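AxyAgu115A (Amphibacillus xylanus NBRC 15112, PDB 6NPS) probably acts as a family GH115 alpha-glucuronidase that releases glucuronic acid side groups from arabinoglucuronoxylan. Local coordinates at residues A[387-392]-A[908-913]; A[474-479]-A[831-836]. The protein carries 3 engineered substitutions. All coordinates share one frame; numbering follows the deposited sequence.

Overall arrangement
Both interactions join the TIM-barrel region, roughly residues 163-524, to the C-terminal region, roughly 786-962. They are nested: the partners come in the order 387-392, 474-479, 831-836, 908-913, and interaction 2 closes a loop of chain inside the one closed by interaction 1. Their centres lie about 20 Å apart and their nearest atoms about 8 Å, without touching. What they share is helix 428-440, which precedes barrel strand 446-450: K430, Q434 and A438 meet the residues of interaction 1, whereas W432, E433, T436, M437 and D440 meet those of interaction 2. The partners alternate along the helix, so both contacts border it over much the same length.

Interaction 1 of 2, residues A[387-392]-A[908-913]; sequences HGNLRT and IDVINN
V910 sets CG2 against both H387 and N389, while CG1 covers the imidazole of H387, and the evidence for tight packing is concentrated on these three side chains. CG2 of V910 does the closest touching, 3.4 Å from H387 CB, while the same methyl lies 3.5 Å from N389 ND2. The other branch, CG1, stands over the imidazole: it is 4.2 Å from the centroid of the H387 ring and only 10° off the ring normal, a CH-pi contact over the face. A chi1 of 86° in V910 turns CG1 into the space between backbone N and carbonyl carbon, from where it reaches that face while CG2 stays against CB. The imidazole does not depend on this contact for its polar end, since NE2 is hydrogen-bonded to G416 O. G388, with its positive phi of 93°, separates the two residues that receive the valine.

Contact thins out on the other margins. I911 adds one distant touch, its CD1 lying 4.4 Å from H387 CE1 and oblique to the ring. Beside V910 a water bridges the polar groups, accepting from N389 ND2 at 3.1 Å and donating to N913 OD1 at 3.2 Å; its third bond, to V910 O, is weak. The N389 amide is also held by OD1 to K430 of helix 428-440 and by ND2 to D385, just before the loop segment, which should restrict its rotation. N913, the other end of the water bridge, is the C-prime residue of the Schellman motif that ends helix 904-912.

The last turn of that helix thus rests on the loop between barrel strands 379-383 and 405-410, with helix 428-440 touching both L390 and N913, and the loop residues Q867 and N870 packed against N389.

Interaction 2 of 2, residues A[474-479]-A[831-836]; sequences WGTNAI and KAFPTD
F833 meets T476 and I479 with two different parts of its ring, and these are the apolar contacts by which the two segments touch. Starting at CB, which points toward 474-479, the side chain has CG anti to the carbonyl carbon (chi1 -71°), sending the ring out from the strand toward that segment. CB and CG are the stem and make no contact with 474-479. CD1 is the first ring atom to touch: T476 CG2 lies 4.4 Å from F833 CD1, near the ring plane, so the threonine methyl sits at the edge. CE1, next along that edge, is about as far from the same methyl, 4.5 Å between F833 CE1 and T476 CG2. At the tip, I479 takes over. Its CD1 is 4.0 Å from F833 CZ and equally 4.0 Å from CE2, reaching the ring obliquely. The extended isoleucine, with CG1 anti to the backbone N (chi1 -172°), carries CD1 that far.

T476 lies within a type I beta turn from G475 to A478, closed by a 2.7 Å hydrogen bond from A478 N to G475 O, and I479 is the residue directly after it. This turn follows helix 471-474 in the barrel region. F833 closes strand 828-833 of the C-terminal region, whose family belongs to the galactose-binding-like clan; the strand pairs antiparallel with 814-821, and a cis peptide before P834 follows the phenylalanine.

The polar links run through helix 428-440: D440 joins the segments indirectly, its OD1 to T476 OG1 and its OD2 to T835 OG1, while E433 of the same helix forms a salt bridge with K831 NZ. The remaining ring surroundings include R816 and E818 of the neighbouring strand, and I479 rests against W432 and L820.

Interaction 1 of 2, residues A[387-392]-A[908-913]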
ATOM      1  N   HIS A 387      14.979  -2.793 -26.423  1.00 26.97           N
ATOM      2  CA  HIS A 387      14.870  -1.590 -25.618  1.00 30.04           C
ATOM      3  C   HIS A 387      15.967  -0.596 -25.921  1.00 33.29           C
ATOM      4  O   HIS A 387      16.142   0.360 -25.167  1.00 30.99           O
ATOM      5  CB  HIS A 387      14.844  -1.973 -24.151  1.00 29.80           C
ATOM      6  CG  HIS A 387      13.579  -2.685 -23.810  1.00 30.29           C
ATOM      7  ND1 HIS A 387      12.495  -2.041 -23.248  1.00 29.95           N
ATOM      8  CD2 HIS A 387      13.191  -3.961 -24.044  1.00 29.62           C
ATOM      9  CE1 HIS A 387      11.503  -2.899 -23.116  1.00 32.23           C
ATOM     10  NE2 HIS A 387      11.893  -4.074 -23.603  1.00 31.06           N
ATOM     11  N   GLY A 388      16.704  -0.797 -27.010  1.00 30.17           N
ATOM     12  CA  GLY A 388      17.680   0.186 -27.417  1.00 28.34           C
ATOM     13  C   GLY A 388      19.079  -0.049 -26.896  1.00 31.25           C
ATOM     14  O   GLY A 388      19.940   0.837 -27.054  1.00 29.14           O
ATOM     15  N   ASN A 389      19.346  -1.222 -26.331  1.00 27.07           N
ATOM     16  CA  ASN A 389      20.675  -1.618 -25.878  1.00 29.21           C
ATOM     17  C   ASN A 389      21.159  -2.730 -26.795  1.00 27.71           C
ATOM     18  O   ASN A 389      20.481  -3.752 -26.928  1.00 31.86           O
ATOM     19  CB  ASN A 389      20.628  -2.106 -24.433  1.00 28.44           C
ATOM     20  CG  ASN A 389      19.920  -1.124 -23.537  1.00 35.02           C
ATOM     21  OD1 ASN A 389      20.438  -0.005 -23.287  1.00 35.98           O
ATOM     22  ND2 ASN A 389      18.732  -1.511 -23.040  1.00 29.88           N
ATOM     23  N   LEU A 390      22.307  -2.530 -27.439  1.00 30.72           N
ATOM     24  CA  LEU A 390      22.849  -3.604 -28.265  1.00 33.56           C
ATOM     25  C   LEU A 390      23.040  -4.867 -27.438  1.00 35.46           C
ATOM     26  O   LEU A 390      23.110  -4.831 -26.205  1.00 32.71           O
ATOM     27  CB  LEU A 390      24.190  -3.216 -28.879  1.00 31.54           C
ATOM     28  CG  LEU A 390      24.223  -1.862 -29.596  1.00 38.17           C
ATOM     29  CD1 LEU A 390      25.581  -1.659 -30.298  1.00 39.19           C
ATOM     30  CD2 LEU A 390      23.069  -1.683 -30.596  1.00 35.44           C
ATOM     31  N   ARG A 391      23.144  -5.986 -28.150  1.00 29.21           N
ATOM     32  CA  ARG A 391      23.530  -7.266 -27.582  1.00 36.15           C
ATOM     33  C   ARG A 391      24.959  -7.581 -28.010  1.00 36.53           C
ATOM     34  O   ARG A 391      25.834  -6.710 -27.928  1.00 40.52           O
ATOM     35  CB  ARG A 391      22.518  -8.347 -28.032  1.00 35.20           C
ATOM     36  CG  ARG A 391      21.090  -8.028 -27.538  1.00 37.08           C
ATOM     37  CD  ARG A 391      20.072  -9.081 -28.056  1.00 43.42           C
ATOM     38  NE  ARG A 391      20.387 -10.374 -27.483  1.00 56.02           N
ATOM     39  CZ  ARG A 391      19.795 -11.515 -27.819  1.00 71.32           C
ATOM     40  NH1 ARG A 391      18.849 -11.530 -28.757  1.00 76.66           N
ATOM     41  NH2 ARG A 391      20.162 -12.644 -27.227  1.00 72.29           N
ATOM     42  N   THR A 392      25.234  -8.804 -28.445  1.00 35.94           N
ATOM     43  CA  THR A 392      26.599  -9.103 -28.860  1.00 36.36           C
ATOM     44  C   THR A 392      26.889  -8.477 -30.216  1.00 39.52           C
ATOM     45  O   THR A 392      25.983  -8.107 -30.975  1.00 39.68           O
ATOM     46  CB  THR A 392      26.862 -10.594 -28.932  1.00 44.42           C
ATOM     47  OG1 THR A 392      26.068 -11.152 -29.980  1.00 49.53           O
ATOM     48  CG2 THR A 392      26.532 -11.237 -27.596  1.00 38.61           C
ATOM     49  N   ILE A 908      14.371  -5.696 -14.886  1.00 34.54           N
ATOM     50  CA  ILE A 908      14.329  -4.571 -13.937  1.00 33.10           C
ATOM     51  C   ILE A 908      15.163  -3.407 -14.460  1.00 36.81           C
ATOM     52  O   ILE A 908      14.714  -2.251 -14.512  1.00 34.88           O
ATOM     53  CB  ILE A 908      14.850  -5.002 -12.556  1.00 37.67           C
ATOM     54  CG1 ILE A 908      13.907  -6.006 -11.885  1.00 45.24           C
ATOM     55  CG2 ILE A 908      15.029  -3.764 -11.623  1.00 32.81           C
ATOM     56  CD1 ILE A 908      14.643  -6.818 -10.844  1.00 51.91           C
ATOM     57  N   ASP A 909      16.408  -3.698 -14.860  1.00 35.37           N
ATOM     58  CA  ASP A 909      17.333  -2.617 -15.213  1.00 33.64           C
ATOM     59  C   ASP A 909      16.899  -1.902 -16.479  1.00 32.40           C
ATOM     60  O   ASP A 909      17.123  -0.700 -16.617  1.00 32.75           O
ATOM     61  CB  ASP A 909      18.754  -3.184 -15.396  1.00 38.46           C
ATOM     62  CG  ASP A 909      19.323  -3.803 -14.108  1.00 48.31           C
ATOM     63  OD1 ASP A 909      18.722  -3.630 -13.028  1.00 56.40           O
ATOM     64  OD2 ASP A 909      20.380  -4.476 -14.179  1.00 55.79           O
ATOM     65  N   VAL A 910      16.280  -2.618 -17.431  1.00 30.77           N
ATOM     66  CA  VAL A 910      15.940  -1.961 -18.692  1.00 28.85           C
ATOM     67  C   VAL A 910      14.794  -0.946 -18.489  1.00 30.84           C
ATOM     68  O   VAL A 910      14.792   0.143 -19.079  1.00 35.28           O
ATOM     69  CB  VAL A 910      15.662  -3.081 -19.749  1.00 35.56           C
ATOM     70  CG1 VAL A 910      14.232  -3.582 -19.722  1.00 34.66           C
ATOM     71  CG2 VAL A 910      16.036  -2.654 -21.081  1.00 36.83           C
ATOM     72  N   ILE A 911      13.852  -1.250 -17.603  1.00 26.07           N
ATOM     73  CA  ILE A 911      12.756  -0.328 -17.270  1.00 30.68           C
ATOM     74  C   ILE A 911      13.252   0.848 -16.414  1.00 33.08           C
ATOM     75  O   ILE A 911      12.793   1.986 -16.574  1.00 31.21           O
ATOM     76  CB  ILE A 911      11.638  -1.109 -16.551  1.00 33.43           C
ATOM     77  CG1 ILE A 911      11.127  -2.223 -17.493  1.00 38.44           C
ATOM     78  CG2 ILE A 911      10.463  -0.203 -16.134  1.00 32.77           C
ATOM     79  CD1 ILE A 911      10.797  -1.718 -18.885  1.00 42.33           C
ATOM     80  N   ASN A 912      14.199   0.601 -15.499  1.00 30.26           N
ATOM     81  CA  ASN A 912      14.815   1.701 -14.745  1.00 30.31           C
ATOM     82  C   ASN A 912      15.835   2.490 -15.550  1.00 34.34           C
ATOM     83  O   ASN A 912      16.311   3.526 -15.062  1.00 32.43           O
ATOM     84  CB  ASN A 912      15.515   1.180 -13.488  1.00 30.81           C
ATOM     85  CG  ASN A 912      14.546   0.651 -12.466  1.00 33.54           C
ATOM     86  OD1 ASN A 912      13.357   0.966 -12.503  1.00 34.25           O
ATOM     87  ND2 ASN A 912      15.033  -0.201 -11.581  1.00 34.90           N
ATOM     88  N   ASN A 913      16.217   1.999 -16.719  1.00 36.54           N
ATOM     89  CA  ASN A 913      17.279   2.583 -17.539  1.00 37.46           C
ATOM     90  C   ASN A 913      18.585   2.781 -16.769  1.00 35.62           C
ATOM     91  O   ASN A 913      19.283   3.792 -16.935  1.00 33.99           O
ATOM     92  CB  ASN A 913      16.857   3.914 -18.155  1.00 40.09           C
ATOM     93  CG  ASN A 913      17.736   4.258 -19.351  1.00 49.34           C
ATOM     94  OD1 ASN A 913      18.223   3.339 -20.049  1.00 49.63           O
ATOM     95  ND2 ASN A 913      17.941   5.538 -19.604  1.00 50.98           N
TER
HETATM   96  O   HOH W   1      17.144   0.705 -21.573  1.00 45.77           O

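Interaction 2 of 2, residues A[474-479]-A[831-836]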
ATOM      1  N   TRP A 474      28.522  12.552 -38.525  1.00 32.67           N
ATOM      2  CA  TRP A 474      27.743  12.484 -37.295  1.00 34.36           C
ATOM      3  C   TRP A 474      28.167  11.360 -36.365  1.00 33.30           C
ATOM      4  O   TRP A 474      27.646  11.284 -35.247  1.00 32.63           O
ATOM      5  CB  TRP A 474      26.245  12.356 -37.596  1.00 34.44           C
ATOM      6  CG  TRP A 474      25.689  13.563 -38.316  1.00 33.17           C
ATOM      7  CD1 TRP A 474      25.244  13.617 -39.594  1.00 36.35           C
ATOM      8  CD2 TRP A 474      25.530  14.870 -37.774  1.00 34.11           C
ATOM      9  NE1 TRP A 474      24.812  14.886 -39.887  1.00 36.21           N
ATOM     10  CE2 TRP A 474      24.995  15.681 -38.793  1.00 36.38           C
ATOM     11  CE3 TRP A 474      25.818  15.447 -36.534  1.00 35.23           C
ATOM     12  CZ2 TRP A 474      24.728  17.049 -38.615  1.00 38.57           C
ATOM     13  CZ3 TRP A 474      25.544  16.814 -36.342  1.00 31.78           C
ATOM     14  CH2 TRP A 474      25.009  17.593 -37.381  1.00 34.50           C
ATOM     15  N   GLY A 475      29.112  10.513 -36.772  1.00 33.23           N
ATOM     16  CA  GLY A 475      29.426   9.354 -35.968  1.00 30.15           C
ATOM     17  C   GLY A 475      30.513   9.463 -34.916  1.00 33.11           C
ATOM     18  O   GLY A 475      30.633  10.465 -34.183  1.00 33.17           O
ATOM     19  N   THR A 476      31.313   8.394 -34.827  1.00 33.19           N
ATOM     20  CA  THR A 476      32.271   8.282 -33.728  1.00 41.03           C
ATOM     21  C   THR A 476      33.186   9.498 -33.633  1.00 38.36           C
ATOM     22  O   THR A 476      33.503   9.937 -32.526  1.00 39.96           O
ATOM     23  CB  THR A 476      33.114   7.004 -33.855  1.00 46.95           C
ATOM     24  OG1 THR A 476      32.281   5.918 -34.239  1.00 44.96           O
ATOM     25  CG2 THR A 476      33.839   6.683 -32.526  1.00 52.73           C
ATOM     26  N   ASN A 477      33.614  10.066 -34.760  1.00 39.39           N
ATOM     27  CA  ASN A 477      34.527  11.212 -34.697  0.50 44.31           C
ATOM     28  C   ASN A 477      33.819  12.498 -34.292  1.00 47.61           C
ATOM     29  O   ASN A 477      34.488  13.509 -34.062  1.00 54.05           O
ATOM     30  CB  ASN A 477      35.242  11.418 -36.047  0.50 47.69           C
ATOM     31  CG  ASN A 477      36.516  12.291 -35.938  0.50 51.37           C
ATOM     32  OD1 ASN A 477      37.202  12.315 -34.906  0.50 54.05           O
ATOM     33  ND2 ASN A 477      36.835  13.000 -37.023  0.50 50.07           N
ATOM     34  N   ALA A 478      32.495  12.487 -34.189  1.00 41.22           N
ATOM     35  CA  ALA A 478      31.740  13.671 -33.828  1.00 38.22           C
ATOM     36  C   ALA A 478      31.092  13.480 -32.463  1.00 33.24           C
ATOM     37  O   ALA A 478      29.865  13.458 -32.347  1.00 36.87           O
ATOM     38  CB  ALA A 478      30.675  13.952 -34.889  1.00 38.83           C
ATOM     39  N   ILE A 479      31.900  13.295 -31.429  1.00 35.43           N
ATOM     40  CA  ILE A 479      31.344  13.132 -30.088  1.00 41.74           C
ATOM     41  C   ILE A 479      30.657  14.426 -29.633  1.00 34.17           C
ATOM     42  O   ILE A 479      31.068  15.538 -29.984  1.00 33.82           O
ATOM     43  CB  ILE A 479      32.464  12.708 -29.115  1.00 39.39           C
ATOM     44  CG1 ILE A 479      31.869  12.333 -27.750  1.00 41.87           C
ATOM     45  CG2 ILE A 479      33.465  13.814 -28.979  1.00 43.57           C
ATOM     46  CD1 ILE A 479      32.768  11.397 -26.983  1.00 45.74           C
ATOM     47  N   LYS A 831      32.813   7.146 -20.694  1.00 33.27           N
ATOM     48  CA  LYS A 831      32.952   5.910 -21.450  1.00 34.59           C
ATOM     49  C   LYS A 831      34.324   5.925 -22.112  1.00 35.14           C
ATOM     50  O   LYS A 831      34.791   6.978 -22.540  1.00 36.98           O
ATOM     51  CB  LYS A 831      31.817   5.771 -22.482  1.00 31.83           C
ATOM     52  CG  LYS A 831      31.902   4.488 -23.286  1.00 40.76           C
ATOM     53  CD  LYS A 831      30.815   4.416 -24.357  1.00 43.28           C
ATOM     54  CE  LYS A 831      30.937   3.128 -25.136  1.00 48.14           C
ATOM     55  NZ  LYS A 831      29.902   2.987 -26.197  1.00 48.26           N
ATOM     56  N   ALA A 832      34.972   4.770 -22.185  1.00 36.14           N
ATOM     57  CA  ALA A 832      36.289   4.710 -22.804  1.00 39.41           C
ATOM     58  C   ALA A 832      36.188   4.671 -24.325  1.00 36.57           C
ATOM     59  O   ALA A 832      35.343   3.975 -24.883  1.00 34.03           O
ATOM     60  CB  ALA A 832      37.071   3.490 -22.317  1.00 37.87           C
ATOM     61  N   PHE A 833      37.067   5.417 -24.997  1.00 38.41           N
ATOM     62  CA  PHE A 833      37.186   5.360 -26.459  1.00 38.35           C
ATOM     63  C   PHE A 833      38.636   5.074 -26.829  1.00 36.11           C
ATOM     64  O   PHE A 833      39.548   5.641 -26.210  1.00 37.76           O
ATOM     65  CB  PHE A 833      36.759   6.685 -27.127  1.00 35.81           C
ATOM     66  CG  PHE A 833      35.293   6.938 -27.075  1.00 42.01           C
ATOM     67  CD1 PHE A 833      34.480   6.690 -28.186  1.00 43.59           C
ATOM     68  CD2 PHE A 833      34.704   7.424 -25.912  1.00 41.31           C
ATOM     69  CE1 PHE A 833      33.100   6.909 -28.120  1.00 40.85           C
ATOM     70  CE2 PHE A 833      33.342   7.647 -25.848  1.00 42.04           C
ATOM     71  CZ  PHE A 833      32.538   7.393 -26.941  1.00 40.75           C
ATOM     72  N   PRO A 834      38.894   4.264 -27.871  1.00 34.75           N
ATOM     73  CA  PRO A 834      37.948   3.574 -28.772  1.00 35.04           C
ATOM     74  C   PRO A 834      37.073   2.535 -28.041  1.00 38.90           C
ATOM     75  O   PRO A 834      37.501   1.986 -27.030  1.00 43.53           O
ATOM     76  CB  PRO A 834      38.878   2.870 -29.799  1.00 35.54           C
ATOM     77  CG  PRO A 834      40.128   3.639 -29.755  1.00 42.26           C
ATOM     78  CD  PRO A 834      40.294   4.098 -28.318  1.00 36.98           C
ATOM     79  N   THR A 835      35.872   2.271 -28.556  1.00 40.42           N
ATOM     80  CA  THR A 835      34.870   1.475 -27.844  1.00 41.24           C
ATOM     81  C   THR A 835      34.993  -0.029 -28.051  1.00 42.06           C
ATOM     82  O   THR A 835      34.317  -0.768 -27.337  1.00 42.28           O
ATOM     83  CB  THR A 835      33.446   1.839 -28.279  1.00 39.10           C
ATOM     84  OG1 THR A 835      33.273   1.496 -29.666  1.00 40.61           O
ATOM     85  CG2 THR A 835      33.178   3.279 -28.095  1.00 33.20           C
ATOM     86  N   ASP A 836      35.772  -0.500 -29.019  1.00 41.55           N
ATOM     87  CA  ASP A 836      35.810  -1.910 -29.370  1.00 45.46           C
ATOM     88  C   ASP A 836      37.010  -2.647 -28.801  1.00 48.08           C
ATOM     89  O   ASP A 836      37.143  -3.856 -29.036  1.00 49.35           O
ATOM     90  CB  ASP A 836      35.786  -2.081 -30.892  1.00 56.71           C
ATOM     91  CG  ASP A 836      36.927  -1.334 -31.599  1.00 69.44           C
ATOM     92  OD1 ASP A 836      37.270  -0.194 -31.203  1.00 70.55           O
ATOM     93  OD2 ASP A 836      37.463  -1.886 -32.584  1.00 74.63           O
TER